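Local coordinates for glycoside hydrolase family 81 (Clostridium thermocellum, PDB 6FOP), which probably hydrolyses beta-1,3-glucans such as laminarin, as a family 81 glucanase of the Clostridium thermocellum cellulosome, at residues A[52-56]-A[57-61]. Sequence-based numbering, arbitrary orientation. Where two conformers were deposited one is given.
Sequences PIYAH and PLTFK
A beta hairpin, whose strand 53-54 is the outermost of a seven-stranded antiparallel sheet, brings Ile53 opposite Phe60 and Tyr54 opposite Thr59, its turn passing through a cis peptide bond between His56 and Pro57. Ile53 and Phe60 form the hydrogen-bonded pair: Ile53 N donates to Phe60 O at 2.7 Å, and Phe60 N returns a bond that meets a lone pair of Ile53 O in the carbonyl plane. Toward the turn, a nearly straight bond from His56 N to Leu58 O (171° at the hydrogen) closes the loop around the cis-proline, with Ala55 N a weak additional donor.

On the Ile53 face, the Phe60 ring, with CG anti to its own carbonyl carbon (chi1 -52°), reaches back toward the turn, where the Ala55 methyl meets its edge, Ala55 CB lying 3.9 Å from Phe60 CE2. Ile53 meets Phe60 through CB, 4.1 Å from Phe60 CB, while the end of its side chain leads away from strand 59-63; the side chain also touches helix 43-46. Tyr54 and Thr59 share the other face; their polar ends are tied outside the hairpin, Tyr54 OH to Ala486 O and His85 N, Thr59 OG1 to His85 ND1. Within the turn, the His56 imidazole is fixed by Tyr264 OH and Gly557 O, while Tyr54 O lies over the centre of the His56 ring. The methyl CG2 of Thr59 approaches the tyrosine ring obliquely, 3.5 Å from Tyr54 CD2.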
ATOM      1  N   PRO A  52       9.081  -8.265  15.120  1.00 16.08           N
ATOM      2  CA  PRO A  52       8.676  -9.362  14.231  1.00 15.37           C
ATOM      3  C   PRO A  52       8.486  -8.933  12.787  1.00 15.63           C
ATOM      4  O   PRO A  52       7.933  -7.851  12.511  1.00 16.41           O
ATOM      5  CB  PRO A  52       7.377  -9.869  14.877  1.00 17.65           C
ATOM      6  CG  PRO A  52       7.542  -9.527  16.320  1.00 18.47           C
ATOM      7  CD  PRO A  52       8.172  -8.163  16.279  1.00 16.88           C
ATOM      8  N   ILE A  53       8.891  -9.825  11.878  1.00 14.89           N
ATOM      9  CA  ILE A  53       8.980  -9.575  10.449  0.54 14.91           C
ATOM     10  C   ILE A  53       7.926 -10.449   9.777  1.00 13.80           C
ATOM     11  O   ILE A  53       8.047 -11.668   9.756  1.00 15.27           O
ATOM     12  CB  ILE A  53      10.377  -9.952   9.907  0.54 15.60           C
ATOM     13  CG1 ILE A  53      11.499  -9.290  10.720  0.54 16.89           C
ATOM     14  CG2 ILE A  53      10.478  -9.644   8.413  0.54 15.91           C
ATOM     15  CD1 ILE A  53      11.547  -7.789  10.622  0.54 16.57           C
ATOM     16  N   TYR A  54       6.863  -9.812   9.238  1.00 13.34           N
ATOM     17  CA  TYR A  54       5.734 -10.544   8.714  1.00 13.28           C
ATOM     18  C   TYR A  54       5.860 -10.698   7.218  1.00 13.69           C
ATOM     19  O   TYR A  54       5.375  -9.883   6.447  1.00 13.69           O
ATOM     20  CB  TYR A  54       4.395  -9.894   9.140  1.00 13.30           C
ATOM     21  CG  TYR A  54       4.130 -10.027  10.637  1.00 13.65           C
ATOM     22  CD1 TYR A  54       4.590  -9.069  11.528  1.00 14.73           C
ATOM     23  CD2 TYR A  54       3.493 -11.149  11.164  1.00 14.57           C
ATOM     24  CE1 TYR A  54       4.399  -9.202  12.905  1.00 14.57           C
ATOM     25  CE2 TYR A  54       3.314 -11.280  12.525  1.00 14.65           C
ATOM     26  CZ  TYR A  54       3.751 -10.298  13.391  1.00 14.80           C
ATOM     27  OH  TYR A  54       3.542 -10.492  14.734  1.00 16.11           O
ATOM     28  N   ALA A  55       6.585 -11.738   6.807  1.00 13.99           N
ATOM     29  CA  ALA A  55       6.819 -12.035   5.414  1.00 13.23           C
ATOM     30  C   ALA A  55       5.659 -12.738   4.744  1.00 13.33           C
ATOM     31  O   ALA A  55       5.153 -12.245   3.718  1.00 13.67           O
ATOM     32  CB  ALA A  55       8.112 -12.843   5.259  1.00 13.56           C
ATOM     33  N   HIS A  56       5.210 -13.827   5.362  1.00 14.07           N
ATOM     34  CA  HIS A  56       4.065 -14.661   4.945  1.00 13.89           C
ATOM     35  C   HIS A  56       4.436 -15.624   3.807  1.00 14.46           C
ATOM     36  O   HIS A  56       4.837 -15.180   2.734  1.00 15.09           O
ATOM     37  CB  HIS A  56       2.823 -13.859   4.517  1.00 14.52           C
ATOM     38  CG  HIS A  56       2.314 -12.853   5.510  1.00 14.89           C
ATOM     39  ND1 HIS A  56       1.867 -11.615   5.104  1.00 14.95           N
ATOM     40  CD2 HIS A  56       2.144 -12.886   6.857  1.00 16.02           C
ATOM     41  CE1 HIS A  56       1.459 -10.920   6.153  1.00 16.08           C
ATOM     42  NE2 HIS A  56       1.585 -11.676   7.226  1.00 16.02           N
ATOM     43  N   PRO A  57       4.301 -16.934   4.010  1.00 14.18           N
ATOM     44  CA  PRO A  57       3.679 -17.572   5.193  1.00 14.10           C
ATOM     45  C   PRO A  57       4.527 -17.556   6.474  1.00 14.96           C
ATOM     46  O   PRO A  57       4.008 -17.850   7.546  1.00 15.84           O
ATOM     47  CB  PRO A  57       3.396 -18.995   4.692  1.00 15.06           C
ATOM     48  CG  PRO A  57       4.492 -19.204   3.681  1.00 13.55           C
ATOM     49  CD  PRO A  57       4.553 -17.905   2.936  1.00 13.73           C
ATOM     50  N   LEU A  58       5.821 -17.301   6.340  1.00 14.13           N
ATOM     51  CA  LEU A  58       6.729 -17.281   7.495  1.00 14.29           C
ATOM     52  C   LEU A  58       6.797 -15.936   8.187  1.00 13.56           C
ATOM     53  O   LEU A  58       6.626 -14.863   7.559  1.00 14.28           O
ATOM     54  CB  LEU A  58       8.160 -17.648   7.076  1.00 14.58           C
ATOM     55  CG  LEU A  58       8.356 -19.067   6.548  1.00 15.81           C
ATOM     56  CD1 LEU A  58       9.703 -19.223   5.865  1.00 16.24           C
ATOM     57  CD2 LEU A  58       8.264 -20.089   7.647  1.00 17.33           C
ATOM     58  N   THR A  59       7.125 -15.983   9.462  1.00 13.95           N
ATOM     59  CA  THR A  59       7.472 -14.798  10.210  1.00 13.76           C
ATOM     60  C   THR A  59       8.792 -14.997  10.906  1.00 13.93           C
ATOM     61  O   THR A  59       9.193 -16.142  11.189  1.00 15.21           O
ATOM     62  CB  THR A  59       6.365 -14.376  11.193  1.00 14.78           C
ATOM     63  OG1 THR A  59       6.249 -15.346  12.229  1.00 15.96           O
ATOM     64  CG2 THR A  59       5.010 -14.251  10.487  1.00 16.24           C
ATOM     65  N   PHE A  60       9.457 -13.891  11.217  1.00 14.14           N
ATOM     66  CA  PHE A  60      10.822 -13.937  11.754  1.00 13.61           C
ATOM     67  C   PHE A  60      11.025 -12.902  12.836  1.00 15.05           C
ATOM     68  O   PHE A  60      10.275 -11.922  12.919  1.00 15.71           O
ATOM     69  CB  PHE A  60      11.857 -13.667  10.635  1.00 14.64           C
ATOM     70  CG  PHE A  60      11.685 -14.529   9.423  1.00 13.67           C
ATOM     71  CD1 PHE A  60      12.256 -15.797   9.375  1.00 14.63           C
ATOM     72  CD2 PHE A  60      10.947 -14.077   8.313  1.00 14.69           C
ATOM     73  CE1 PHE A  60      12.072 -16.602   8.269  1.00 14.65           C
ATOM     74  CE2 PHE A  60      10.761 -14.885   7.214  1.00 14.76           C
ATOM     75  CZ  PHE A  60      11.355 -16.151   7.181  1.00 15.14           C
ATOM     76  N   LYS A  61      12.061 -13.066  13.639  1.00 15.14           N
ATOM     77  CA  LYS A  61      12.491 -11.980  14.503  1.00 16.06           C
ATOM     78  C   LYS A  61      13.956 -12.134  14.807  1.00 15.91           C
ATOM     79  O   LYS A  61      14.397 -13.214  15.219  1.00 16.86           O
ATOM     80  CB  LYS A  61      11.685 -11.939  15.805  1.00 17.26           C
ATOM     81  CG  LYS A  61      11.959 -10.656  16.605  1.00 18.54           C
ATOM     82  CD  LYS A  61      11.186 -10.566  17.909  1.00 20.75           C
ATOM     83  CE  LYS A  61      11.787 -11.466  18.958  1.00 24.27           C
ATOM     84  NZ  LYS A  61      11.001 -11.376  20.221  1.00 27.65           N
TER